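Local coordinates for VOC domain-containing protein (Streptococcus mutans, PDB 3L7T), which binds zinc and belongs to the vicinal oxygen chelate (glyoxalase/bleomycin resistance) superfamily, and may have lactoylglutathione lyase activity, at the interface of chains A and B. Numbering follows the deposited sequence. Chains: chain A/B, Putative uncharacterized protein.

Contact 1: the interface of chains A and B. Residues chain A 87-88, 133-134; chain B 7-8.
The imidazoles of A:His133 and B:His7 stack face to face across the interface, with centroids 4.0 Å apart and planes 17° from parallel. The overlap is offset: CE1 of B:His7 lies over the middle of the A:His133 ring, whereas ND1 of A:His133 sits toward the rim of the B:His7 ring. Each side chain has CG anti to its backbone N (chi1 -178° for B:His7), which carries both rings away from their strands to meet. Nearer its strand, CB of B:His7 packs 3.7 Å from the backbone N of A:Tyr88.

Hydrogen bonds fix the rotation of both rings. ND1 of A:His133 donates to the C-terminal carboxylate atom O of A:Glu134 at 2.9 Å, in the ring plane and on a lone pair of the acceptor. B:His7 is held at both ends in its own plane, by ND1 of B:His8 against its ND1 at 2.8 Å, and by a water at NE2. That water also meets A:Glu134 O at 2.6 Å, bridging the chains. Histidine suits this place because its flat face stacks while its edge nitrogens hydrogen-bond. B:His8 is a zinc ligand, and the stacked B:His7 is a second-shell residue that may help to orient it, tying the metal site to the partner chain.

Contact 2: the interface of chains A and B. Residues chain A 5-10, 82; chain B 84-86.
B:Ala86, the residue with most surface hidden by the partner chain, docks against A:His7 and A:His8 with both its backbone and its methyl. Its O accepts from A:His7 N at 2.8 Å, the donor standing above the carbonyl plane, and its N donates to A:His8 O at 2.9 Å, nearly along the C=O axis. The methyl CB covers one face of the A:His8 imidazole toward the rim. The modelled approach is too tight to carry weight, but a small side chain suits a strand that pairs backbone to backbone with a ring lying over it.

B:His84 comes next. Its O takes the N-H of A:Ala10 at 3.0 Å, and CB of A:Ala10 lies over one face of its ring, 3.7 Å from the centroid. CG stands between the backbone N and carbonyl carbon (chi1 65°), as in A:His8. The two rings converge tip to tip, NE2 of A:His8 lying 3.6 Å from NE2 of B:His84, at the edge of the latter ring.

B:Leu85 points to the opposite side of the strand, where CD1 meets CG2 of A:Val9 at 3.8 Å and also CG1 of A:Val6, a greasy layer of branched chains. The antiparallel pairing joins strands of two subunits and brings together histidines, one from each chain, that serve as zinc ligands.

Contact 3: the interface of chains A and B. Residues chain A 73, 77-80; chain B 69-71.
This is a loop-to-loop interface, in which an extended loop segment carrying two successive prolines in one subunit lies against the stretch leading into strand 81-88 of the other; it extends the contact of the deposited dimer beyond the paired strands. B:Pro70, with the most surface hidden here, fills the centre. The edge of its pyrrolidine ring rests on backbone carbonyls, with CG 3.6 Å from the O of A:Arg77 and CD 3.3 Å from the O of A:Glu78. The CD methylene, bonded to the proline nitrogen, is somewhat polarised and may favour its contact with the carbonyl oxygen. Proline suits the place: it is rigid, has no N-H to satisfy, and offers a compact apolar edge.

A:Arg77 brings its CB to 3.9 Å from CD of B:Pro70; its chain bends beyond CB, chi2 6°, nearly eclipsed. A:Ala79, small enough to let the loops close up, sets its CB against the carbonyls of B:Pro70 and B:Glu71.

The polar clasp is made by the backbone: A:Cys80 N donates to B:Pro70 O at 3.0 Å, a nearly straight bond of 171° at H. The thiol of A:Cys80, anti to its carbonyl carbon (chi1 -69°), reaches across to the other proline, where SG touches CG of B:Pro69 at 3.6 Å.

Contact 4: the interface of chains A and B. Residues chain A 12, 69-70; chain B 78-79, 81, 83.
A:Ile12 pushes its long branch between B:Glu78 and B:Arg83, and this forms the apolar centre of the contact. The terminal CD1 meets CB of B:Glu78 at 3.5 Å, the two side chains crossing at about a right angle. On another flank it touches CD of B:Arg83 at 3.8 Å. CG1 is anti to the carbonyl carbon and the chain runs on extended (chi2 178°), which brings CD1 out to both partners. CB and CG2 also face the carbonyl of B:Ala79, whose O is 3.6 Å from CB. A beta-branched aliphatic residue suits a strand end whose two branches pack against different partners.

Farther out, B:Arg83 extends from CG to NE, offering its methylenes to the isoleucine and its charge to B:Glu78. NE and OE1 form a salt bridge at 2.8 Å, the oxygen met on its syn side but well out of the carboxylate plane; the pair lies at the margin of the apolar patch and may hold the methylenes of B:Arg83 against the isoleucine.

The backbones close the rim: A:Ile12 N donates to B:Gly81 O, and B:Gly81 N donates to A:Ile12 O, both at 2.9 Å. With a phi of 110°, B:Gly81 takes a conformation that glycine adopts easily. This pairing joins the last residue of strand 5-12 to the first of strand 81-88, beside the proline loop.

Contact 1: the interface of chains A and B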
ATOM      1  N   PHE A  87      -5.345   1.105  -9.460  1.00 23.07           N
ATOM      2  CA  PHE A  87      -4.611   1.519 -10.643  1.00 23.96           C
ATOM      3  C   PHE A  87      -5.533   2.304 -11.551  1.00 26.44           C
ATOM      4  O   PHE A  87      -6.692   1.923 -11.758  1.00 26.00           O
ATOM      5  CB  PHE A  87      -4.129   0.281 -11.421  1.00 23.47           C
ATOM      6  CG  PHE A  87      -3.232  -0.597 -10.633  1.00 23.81           C
ATOM      7  CD1 PHE A  87      -1.909  -0.208 -10.388  1.00 23.49           C
ATOM      8  CD2 PHE A  87      -3.703  -1.795 -10.088  1.00 26.24           C
ATOM      9  CE1 PHE A  87      -1.060  -1.004  -9.609  1.00 24.36           C
ATOM     10  CE2 PHE A  87      -2.865  -2.600  -9.301  1.00 31.47           C
ATOM     11  CZ  PHE A  87      -1.536  -2.202  -9.066  1.00 26.14           C
ATOM     12  N   TYR A  88      -4.989   3.354 -12.164  1.00 26.99           N
ATOM     13  CA  TYR A  88      -5.669   4.048 -13.245  1.00 30.70           C
ATOM     14  C   TYR A  88      -5.685   3.236 -14.552  1.00 29.82           C
ATOM     15  O   TYR A  88      -4.666   2.642 -14.945  1.00 29.39           O
ATOM     16  CB  TYR A  88      -5.040   5.430 -13.449  1.00 33.43           C
ATOM     17  CG  TYR A  88      -5.690   6.236 -14.547  1.00 40.91           C
ATOM     18  CD1 TYR A  88      -6.879   6.925 -14.330  1.00 47.02           C
ATOM     19  CD2 TYR A  88      -5.135   6.270 -15.819  1.00 47.88           C
ATOM     20  CE1 TYR A  88      -7.500   7.627 -15.371  1.00 51.47           C
ATOM     21  CE2 TYR A  88      -5.729   6.981 -16.849  1.00 50.60           C
ATOM     22  CZ  TYR A  88      -6.900   7.666 -16.618  1.00 53.23           C
ATOM     23  OH  TYR A  88      -7.467   8.371 -17.654  1.00 61.00           O
ATOM     24  N   HIS A 133      -9.572   1.722 -11.943  1.00 24.07           N
ATOM     25  CA  HIS A 133     -10.309   2.967 -11.673  1.00 26.73           C
ATOM     26  C   HIS A 133     -10.111   3.932 -12.829  1.00 27.93           C
ATOM     27  O   HIS A 133      -9.001   4.051 -13.356  1.00 26.93           O
ATOM     28  CB  HIS A 133      -9.825   3.593 -10.358  1.00 26.49           C
ATOM     29  CG  HIS A 133     -10.822   4.506  -9.711  1.00 32.77           C
ATOM     30  ND1 HIS A 133     -11.209   5.704 -10.268  1.00 36.74           N
ATOM     31  CD2 HIS A 133     -11.487   4.410  -8.532  1.00 33.87           C
ATOM     32  CE1 HIS A 133     -12.060   6.315  -9.459  1.00 39.63           C
ATOM     33  NE2 HIS A 133     -12.264   5.538  -8.411  1.00 39.15           N
ATOM     34  N   GLU A 134     -11.208   4.515 -13.299  1.00 28.21           N
ATOM     35  CA  GLU A 134     -11.155   5.476 -14.394  1.00 32.02           C
ATOM     36  C   GLU A 134     -10.902   6.897 -13.893  1.00 35.07           C
ATOM     37  O   GLU A 134     -10.710   7.167 -12.695  1.00 35.97           O
ATOM     38  CB  GLU A 134     -12.436   5.428 -15.224  1.00 32.96           C
ATOM     39  CG  GLU A 134     -12.332   4.493 -16.390  1.00 32.30           C
ATOM     40  CD  GLU A 134     -13.627   4.343 -17.146  1.00 35.89           C
ATOM     41  OE1 GLU A 134     -14.379   5.336 -17.274  1.00 37.21           O
ATOM     42  OE2 GLU A 134     -13.904   3.225 -17.615  1.00 38.61           O
ATOM     43  OXT GLU A 134     -10.727   7.779 -14.729  1.00 37.40           O
TER
ATOM     44  N   HIS B   7      -3.581   4.841  -8.844  1.00 23.92           N
ATOM     45  CA  HIS B   7      -4.626   5.849  -8.711  1.00 25.70           C
ATOM     46  C   HIS B   7      -4.680   6.309  -7.276  1.00 25.29           C
ATOM     47  O   HIS B   7      -4.704   7.507  -6.989  1.00 24.75           O
ATOM     48  CB  HIS B   7      -5.960   5.255  -9.120  1.00 23.00           C
ATOM     49  CG  HIS B   7      -7.092   6.226  -9.053  1.00 26.61           C
ATOM     50  ND1 HIS B   7      -7.874   6.381  -7.930  1.00 26.73           N
ATOM     51  CD2 HIS B   7      -7.547   7.119  -9.964  1.00 28.17           C
ATOM     52  CE1 HIS B   7      -8.779   7.321  -8.162  1.00 33.36           C
ATOM     53  NE2 HIS B   7      -8.614   7.767  -9.395  1.00 30.03           N
ATOM     54  N   HIS B   8      -4.673   5.349  -6.358  1.00 25.41           N
ATOM     55  CA  HIS B   8      -4.610   5.656  -4.941  1.00 25.72           C
ATOM     56  C   HIS B   8      -4.183   4.423  -4.163  1.00 26.06           C
ATOM     57  O   HIS B   8      -4.189   3.323  -4.690  1.00 24.04           O
ATOM     58  CB  HIS B   8      -5.961   6.170  -4.399  1.00 25.79           C
ATOM     59  CG  HIS B   8      -7.063   5.147  -4.421  1.00 25.74           C
ATOM     60  ND1 HIS B   8      -7.949   5.029  -5.469  1.00 26.44           N
ATOM     61  CD2 HIS B   8      -7.441   4.224  -3.508  1.00 25.97           C
ATOM     62  CE1 HIS B   8      -8.799   4.050  -5.221  1.00 26.67           C
ATOM     63  NE2 HIS B   8      -8.508   3.538  -4.044  1.00 26.15           N
TER
HETATM   64  O   HOH W   1     -10.119   9.365 -11.410  1.00 41.41           O

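Contact 2: the interface of chains A and B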
ATOM      1  N   ALA A   5       5.839  12.731  -3.391  1.00 28.63           N
ATOM      2  CA  ALA A   5       5.248  11.690  -4.217  1.00 27.30           C
ATOM      3  C   ALA A   5       5.549  10.368  -3.518  1.00 25.62           C
ATOM      4  O   ALA A   5       6.314  10.330  -2.554  1.00 25.82           O
ATOM      5  CB  ALA A   5       5.854  11.713  -5.630  1.00 27.94           C
ATOM      6  N   VAL A   6       4.808   9.339  -3.883  1.00 23.91           N
ATOM      7  CA  VAL A   6       5.154   7.988  -3.472  1.00 21.94           C
ATOM      8  C   VAL A   6       6.341   7.535  -4.309  1.00 23.57           C
ATOM      9  O   VAL A   6       6.355   7.713  -5.531  1.00 23.06           O
ATOM     10  CB  VAL A   6       3.957   7.033  -3.652  1.00 22.33           C
ATOM     11  CG1 VAL A   6       4.384   5.600  -3.410  1.00 22.22           C
ATOM     12  CG2 VAL A   6       2.891   7.407  -2.654  1.00 21.80           C
ATOM     13  N   HIS A   7       7.317   6.941  -3.645  1.00 21.01           N
ATOM     14  CA  HIS A   7       8.465   6.346  -4.309  1.00 20.35           C
ATOM     15  C   HIS A   7       8.172   4.898  -4.680  1.00 19.65           C
ATOM     16  O   HIS A   7       8.374   4.475  -5.831  1.00 21.30           O
ATOM     17  CB  HIS A   7       9.672   6.393  -3.377  1.00 19.90           C
ATOM     18  CG  HIS A   7      10.905   5.830  -4.004  1.00 20.52           C
ATOM     19  ND1 HIS A   7      11.271   4.514  -3.866  1.00 20.50           N
ATOM     20  CD2 HIS A   7      11.835   6.403  -4.809  1.00 24.27           C
ATOM     21  CE1 HIS A   7      12.364   4.287  -4.585  1.00 26.01           C
ATOM     22  NE2 HIS A   7      12.736   5.425  -5.145  1.00 25.22           N
ATOM     23  N   HIS A   8       7.693   4.140  -3.698  1.00 20.66           N
ATOM     24  CA  HIS A   8       7.313   2.739  -3.944  1.00 20.09           C
ATOM     25  C   HIS A   8       6.324   2.240  -2.898  1.00 21.41           C
ATOM     26  O   HIS A   8       6.154   2.849  -1.823  1.00 20.36           O
ATOM     27  CB  HIS A   8       8.576   1.830  -4.011  1.00 20.89           C
ATOM     28  CG  HIS A   8       9.283   1.655  -2.700  1.00 19.83           C
ATOM     29  ND1 HIS A   8      10.340   2.451  -2.308  1.00 23.21           N
ATOM     30  CD2 HIS A   8       9.141   0.719  -1.732  1.00 19.62           C
ATOM     31  CE1 HIS A   8      10.813   2.014  -1.152  1.00 24.05           C
ATOM     32  NE2 HIS A   8      10.068   0.994  -0.761  1.00 23.11           N
ATOM     33  N   VAL A   9       5.645   1.145  -3.248  1.00 17.78           N
ATOM     34  CA  VAL A   9       4.728   0.459  -2.346  1.00 21.42           C
ATOM     35  C   VAL A   9       5.227  -0.971  -2.343  1.00 20.70           C
ATOM     36  O   VAL A   9       5.554  -1.506  -3.404  1.00 22.83           O
ATOM     37  CB  VAL A   9       3.307   0.433  -2.933  1.00 20.12           C
ATOM     38  CG1 VAL A   9       2.324  -0.079  -1.874  1.00 22.47           C
ATOM     39  CG2 VAL A   9       2.886   1.866  -3.322  1.00 21.84           C
ATOM     40  N   ALA A  10       5.340  -1.547  -1.158  1.00 20.89           N
ATOM     41  CA  ALA A  10       5.863  -2.912  -1.007  1.00 19.71           C
ATOM     42  C   ALA A  10       4.739  -3.817  -0.564  1.00 20.60           C
ATOM     43  O   ALA A  10       3.777  -3.375   0.072  1.00 20.07           O
ATOM     44  CB  ALA A  10       6.973  -2.919   0.017  1.00 17.77           C
ATOM     45  N   LEU A  82      -1.666  -0.834   5.529  1.00 20.32           N
ATOM     46  CA  LEU A  82      -2.070  -0.679   4.147  1.00 22.28           C
ATOM     47  C   LEU A  82      -3.081  -1.700   3.678  1.00 25.06           C
ATOM     48  O   LEU A  82      -2.941  -2.897   3.937  1.00 24.92           O
ATOM     49  CB  LEU A  82      -0.858  -0.685   3.231  1.00 22.92           C
ATOM     50  CG  LEU A  82       0.125   0.435   3.499  1.00 24.08           C
ATOM     51  CD1 LEU A  82       1.500   0.051   2.923  1.00 22.20           C
ATOM     52  CD2 LEU A  82      -0.376   1.707   2.823  1.00 25.17           C
TER
ATOM     53  N   HIS B  84       4.506  -1.836   3.156  1.00 21.27           N
ATOM     54  CA  HIS B  84       4.864  -0.473   3.600  1.00 22.44           C
ATOM     55  C   HIS B  84       4.925   0.481   2.424  1.00 21.54           C
ATOM     56  O   HIS B  84       4.734   0.072   1.296  1.00 20.43           O
ATOM     57  CB  HIS B  84       6.194  -0.441   4.357  1.00 25.44           C
ATOM     58  CG  HIS B  84       7.381  -0.798   3.517  1.00 24.01           C
ATOM     59  ND1 HIS B  84       8.140  -1.923   3.753  1.00 27.84           N
ATOM     60  CD2 HIS B  84       7.972  -0.157   2.483  1.00 26.48           C
ATOM     61  CE1 HIS B  84       9.115  -1.988   2.868  1.00 30.25           C
ATOM     62  NE2 HIS B  84       9.018  -0.943   2.067  1.00 30.58           N
ATOM     63  N   LEU B  85       4.963   1.769   2.735  1.00 20.16           N
ATOM     64  CA  LEU B  85       4.810   2.819   1.748  1.00 20.51           C
ATOM     65  C   LEU B  85       5.983   3.767   1.901  1.00 21.35           C
ATOM     66  O   LEU B  85       6.327   4.168   3.021  1.00 22.24           O
ATOM     67  CB  LEU B  85       3.495   3.559   2.045  1.00 20.51           C
ATOM     68  CG  LEU B  85       3.058   4.645   1.073  1.00 22.22           C
ATOM     69  CD1 LEU B  85       2.853   4.116  -0.322  1.00 29.32           C
ATOM     70  CD2 LEU B  85       1.729   5.241   1.585  1.00 26.86           C
ATOM     71  N   ALA B  86       6.623   4.107   0.788  1.00 20.12           N
ATOM     72  CA  ALA B  86       7.802   4.956   0.824  1.00 21.94           C
ATOM     73  C   ALA B  86       7.485   6.215   0.037  1.00 20.38           C
ATOM     74  O   ALA B  86       6.877   6.151  -1.017  1.00 22.54           O
ATOM     75  CB  ALA B  86       9.025   4.243   0.213  1.00 21.58           C
TER

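Contact 3: the interface of chains A and B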
ATOM      1  N   ILE A  73      -5.521 -10.617   6.786  1.00 28.17           N
ATOM      2  CA  ILE A  73      -6.788 -10.604   7.509  1.00 31.38           C
ATOM      3  C   ILE A  73      -7.794  -9.814   6.680  1.00 33.15           C
ATOM      4  O   ILE A  73      -7.571  -8.626   6.388  1.00 31.18           O
ATOM      5  CB  ILE A  73      -6.598  -9.937   8.873  1.00 31.38           C
ATOM      6  CG1 ILE A  73      -5.676 -10.790   9.745  1.00 35.19           C
ATOM      7  CG2 ILE A  73      -7.973  -9.598   9.537  1.00 30.91           C
ATOM      8  CD1 ILE A  73      -5.160 -10.078  10.976  1.00 42.53           C
ATOM      9  N   ARG A  77     -12.974  -7.839  10.130  1.00 31.24           N
ATOM     10  CA  ARG A  77     -12.426  -6.474  10.013  1.00 32.99           C
ATOM     11  C   ARG A  77     -10.984  -6.611   9.483  1.00 32.32           C
ATOM     12  O   ARG A  77     -10.181  -7.367  10.040  1.00 31.92           O
ATOM     13  CB  ARG A  77     -12.415  -5.822  11.412  1.00 32.43           C
ATOM     14  CG  ARG A  77     -13.273  -4.555  11.660  1.00 43.56           C
ATOM     15  CD  ARG A  77     -14.171  -4.157  10.489  1.00 54.19           C
ATOM     16  NE  ARG A  77     -14.798  -2.841  10.681  1.00 62.69           N
ATOM     17  CZ  ARG A  77     -15.509  -2.197   9.752  1.00 64.51           C
ATOM     18  NH1 ARG A  77     -16.046  -1.012  10.021  1.00 65.71           N
ATOM     19  NH2 ARG A  77     -15.690  -2.736   8.550  1.00 65.91           N
ATOM     20  N   GLU A  78     -10.633  -5.846   8.449  1.00 29.34           N
ATOM     21  CA  GLU A  78      -9.250  -5.783   8.001  1.00 27.29           C
ATOM     22  C   GLU A  78      -8.406  -5.148   9.100  1.00 25.96           C
ATOM     23  O   GLU A  78      -8.916  -4.335   9.884  1.00 28.65           O
ATOM     24  CB  GLU A  78      -9.161  -4.962   6.706  1.00 27.63           C
ATOM     25  CG  GLU A  78      -9.719  -5.671   5.464  1.00 27.92           C
ATOM     26  CD  GLU A  78     -10.081  -4.692   4.357  1.00 34.82           C
ATOM     27  OE1 GLU A  78     -10.857  -3.756   4.614  1.00 36.45           O
ATOM     28  OE2 GLU A  78      -9.545  -4.810   3.246  1.00 34.95           O
ATOM     29  N   ALA A  79      -7.114  -5.482   9.145  1.00 25.43           N
ATOM     30  CA  ALA A  79      -6.207  -4.947  10.146  1.00 23.51           C
ATOM     31  C   ALA A  79      -5.836  -3.509   9.812  1.00 24.88           C
ATOM     32  O   ALA A  79      -6.018  -3.072   8.678  1.00 26.73           O
ATOM     33  CB  ALA A  79      -4.923  -5.796  10.240  1.00 25.61           C
ATOM     34  N   CYS A  80      -5.304  -2.805  10.805  1.00 23.48           N
ATOM     35  CA  CYS A  80      -4.603  -1.554  10.581  1.00 23.58           C
ATOM     36  C   CYS A  80      -3.508  -1.756   9.551  1.00 24.40           C
ATOM     37  O   CYS A  80      -2.839  -2.802   9.529  1.00 23.47           O
ATOM     38  CB  CYS A  80      -3.993  -1.046  11.887  1.00 22.98           C
ATOM     39  SG  CYS A  80      -5.256  -0.489  13.110  1.00 29.54           S
TER
ATOM     40  N   PRO B  69     -10.018  -1.900  14.811  1.00 32.07           N
ATOM     41  CA  PRO B  69      -9.552  -2.939  13.898  1.00 29.49           C
ATOM     42  C   PRO B  69      -8.437  -3.753  14.543  1.00 28.36           C
ATOM     43  O   PRO B  69      -7.779  -3.296  15.492  1.00 26.71           O
ATOM     44  CB  PRO B  69      -9.023  -2.151  12.684  1.00 30.36           C
ATOM     45  CG  PRO B  69      -8.840  -0.757  13.150  1.00 33.27           C
ATOM     46  CD  PRO B  69      -9.704  -0.536  14.344  1.00 30.07           C
ATOM     47  N   PRO B  70      -8.202  -4.963  14.027  1.00 26.20           N
ATOM     48  CA  PRO B  70      -7.089  -5.719  14.594  1.00 27.96           C
ATOM     49  C   PRO B  70      -5.790  -4.945  14.422  1.00 27.79           C
ATOM     50  O   PRO B  70      -5.681  -4.120  13.519  1.00 27.52           O
ATOM     51  CB  PRO B  70      -7.077  -7.013  13.774  1.00 26.72           C
ATOM     52  CG  PRO B  70      -8.399  -7.090  13.115  1.00 28.25           C
ATOM     53  CD  PRO B  70      -8.867  -5.672  12.921  1.00 25.48           C
ATOM     54  N   GLU B  71      -4.832  -5.167  15.304  1.00 27.21           N
ATOM     55  CA  GLU B  71      -3.512  -4.573  15.118  1.00 27.33           C
ATOM     56  C   GLU B  71      -2.818  -5.162  13.907  1.00 28.84           C
ATOM     57  O   GLU B  71      -3.094  -6.301  13.525  1.00 26.83           O
ATOM     58  CB  GLU B  71      -2.663  -4.807  16.351  1.00 29.04           C
ATOM     59  CG  GLU B  71      -3.064  -3.949  17.511  1.00 34.08           C
ATOM     60  CD  GLU B  71      -2.111  -4.096  18.693  1.00 40.16           C
ATOM     61  OE1 GLU B  71      -1.229  -4.972  18.656  1.00 44.88           O
ATOM     62  OE2 GLU B  71      -2.249  -3.327  19.661  1.00 48.35           O
TER

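Contact 4: the interface of chains A and B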
ATOM      1  N   ILE A  12       3.840  -8.224   0.392  1.00 19.00           N
ATOM      2  CA  ILE A  12       4.327  -9.573   0.698  1.00 18.75           C
ATOM      3  C   ILE A  12       3.415 -10.604   0.037  1.00 18.44           C
ATOM      4  O   ILE A  12       2.205 -10.489   0.078  1.00 17.66           O
ATOM      5  CB  ILE A  12       4.373  -9.798   2.222  1.00 20.31           C
ATOM      6  CG1 ILE A  12       5.507  -8.932   2.804  1.00 21.99           C
ATOM      7  CG2 ILE A  12       4.591 -11.323   2.562  1.00 19.51           C
ATOM      8  CD1 ILE A  12       5.682  -8.973   4.304  1.00 27.02           C
ATOM      9  N   PRO A  69       4.244 -16.814   5.020  1.00 30.86           N
ATOM     10  CA  PRO A  69       3.789 -15.726   5.896  1.00 29.96           C
ATOM     11  C   PRO A  69       2.320 -15.903   6.284  1.00 27.56           C
ATOM     12  O   PRO A  69       1.586 -16.614   5.577  1.00 26.16           O
ATOM     13  CB  PRO A  69       3.957 -14.474   5.023  1.00 28.39           C
ATOM     14  CG  PRO A  69       3.875 -14.980   3.613  1.00 32.72           C
ATOM     15  CD  PRO A  69       4.420 -16.388   3.618  1.00 32.36           C
ATOM     16  N   PRO A  70       1.867 -15.232   7.366  1.00 25.52           N
ATOM     17  CA  PRO A  70       0.444 -15.349   7.701  1.00 26.15           C
ATOM     18  C   PRO A  70      -0.452 -14.846   6.581  1.00 26.85           C
ATOM     19  O   PRO A  70      -0.002 -14.074   5.708  1.00 25.02           O
ATOM     20  CB  PRO A  70       0.279 -14.472   8.941  1.00 26.61           C
ATOM     21  CG  PRO A  70       1.655 -14.144   9.415  1.00 28.19           C
ATOM     22  CD  PRO A  70       2.599 -14.346   8.283  1.00 26.03           C
TER
ATOM     23  N   GLU B  78       5.511 -10.403   8.991  1.00 28.33           N
ATOM     24  CA  GLU B  78       4.366  -9.654   8.493  1.00 24.67           C
ATOM     25  C   GLU B  78       3.509 -10.545   7.610  1.00 24.14           C
ATOM     26  O   GLU B  78       3.994 -11.519   7.001  1.00 25.06           O
ATOM     27  CB  GLU B  78       4.825  -8.424   7.704  1.00 21.60           C
ATOM     28  CG  GLU B  78       5.631  -7.425   8.554  1.00 21.17           C
ATOM     29  CD  GLU B  78       6.507  -6.547   7.692  1.00 31.00           C
ATOM     30  OE1 GLU B  78       7.463  -7.062   7.077  1.00 29.36           O
ATOM     31  OE2 GLU B  78       6.262  -5.341   7.643  1.00 28.15           O
ATOM     32  N   ALA B  79       2.227 -10.220   7.552  1.00 24.28           N
ATOM     33  CA  ALA B  79       1.271 -10.959   6.730  1.00 21.79           C
ATOM     34  C   ALA B  79       1.461 -10.688   5.244  1.00 21.83           C
ATOM     35  O   ALA B  79       1.970  -9.607   4.849  1.00 20.47           O
ATOM     36  CB  ALA B  79      -0.173 -10.594   7.154  1.00 22.77           C
ATOM     37  N   GLY B  81       0.102  -9.301   1.758  1.00 19.52           N
ATOM     38  CA  GLY B  81      -0.638  -8.058   1.439  1.00 22.48           C
ATOM     39  C   GLY B  81       0.275  -6.837   1.504  1.00 21.42           C
ATOM     40  O   GLY B  81       1.495  -6.958   1.511  1.00 21.44           O
ATOM     41  N   ARG B  83       2.608  -3.963   2.455  1.00 18.68           N
ATOM     42  CA  ARG B  83       3.552  -4.077   3.522  1.00 21.99           C
ATOM     43  C   ARG B  83       3.948  -2.676   4.021  1.00 21.16           C
ATOM     44  O   ARG B  83       3.776  -2.367   5.199  1.00 23.17           O
ATOM     45  CB  ARG B  83       4.760  -4.885   3.047  1.00 21.01           C
ATOM     46  CG  ARG B  83       5.813  -5.049   4.108  1.00 22.33           C
ATOM     47  CD  ARG B  83       7.135  -5.515   3.506  1.00 21.77           C
ATOM     48  NE  ARG B  83       8.014  -5.926   4.598  1.00 22.41           N
ATOM     49  CZ  ARG B  83       9.269  -6.318   4.437  1.00 31.63           C
ATOM     50  NH1 ARG B  83       9.831  -6.298   3.226  1.00 30.46           N
ATOM     51  NH2 ARG B  83       9.993  -6.656   5.501  1.00 30.16           N
TER

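The contacts belong to one two-fold interface. Contact 2 lies about 15 Å from both contact 1 and contact 4, measured between C-alpha centres, while contacts 1 and 3, about 24 Å apart, are the most distant pair of those described. Strands 5-12 and 81-88 contribute to contacts 1, 2 and 4; His7 and His8 serve contact 1 from chain B and contact 2 from chain A. Contacts 3 and 4, about 13 Å apart, reuse the same prolines, Glu78 and Ala79 with the chains exchanged. Strand pairing thus unites the subunits around likely shared zinc sites, and the loops may brace the strand pairing beside them.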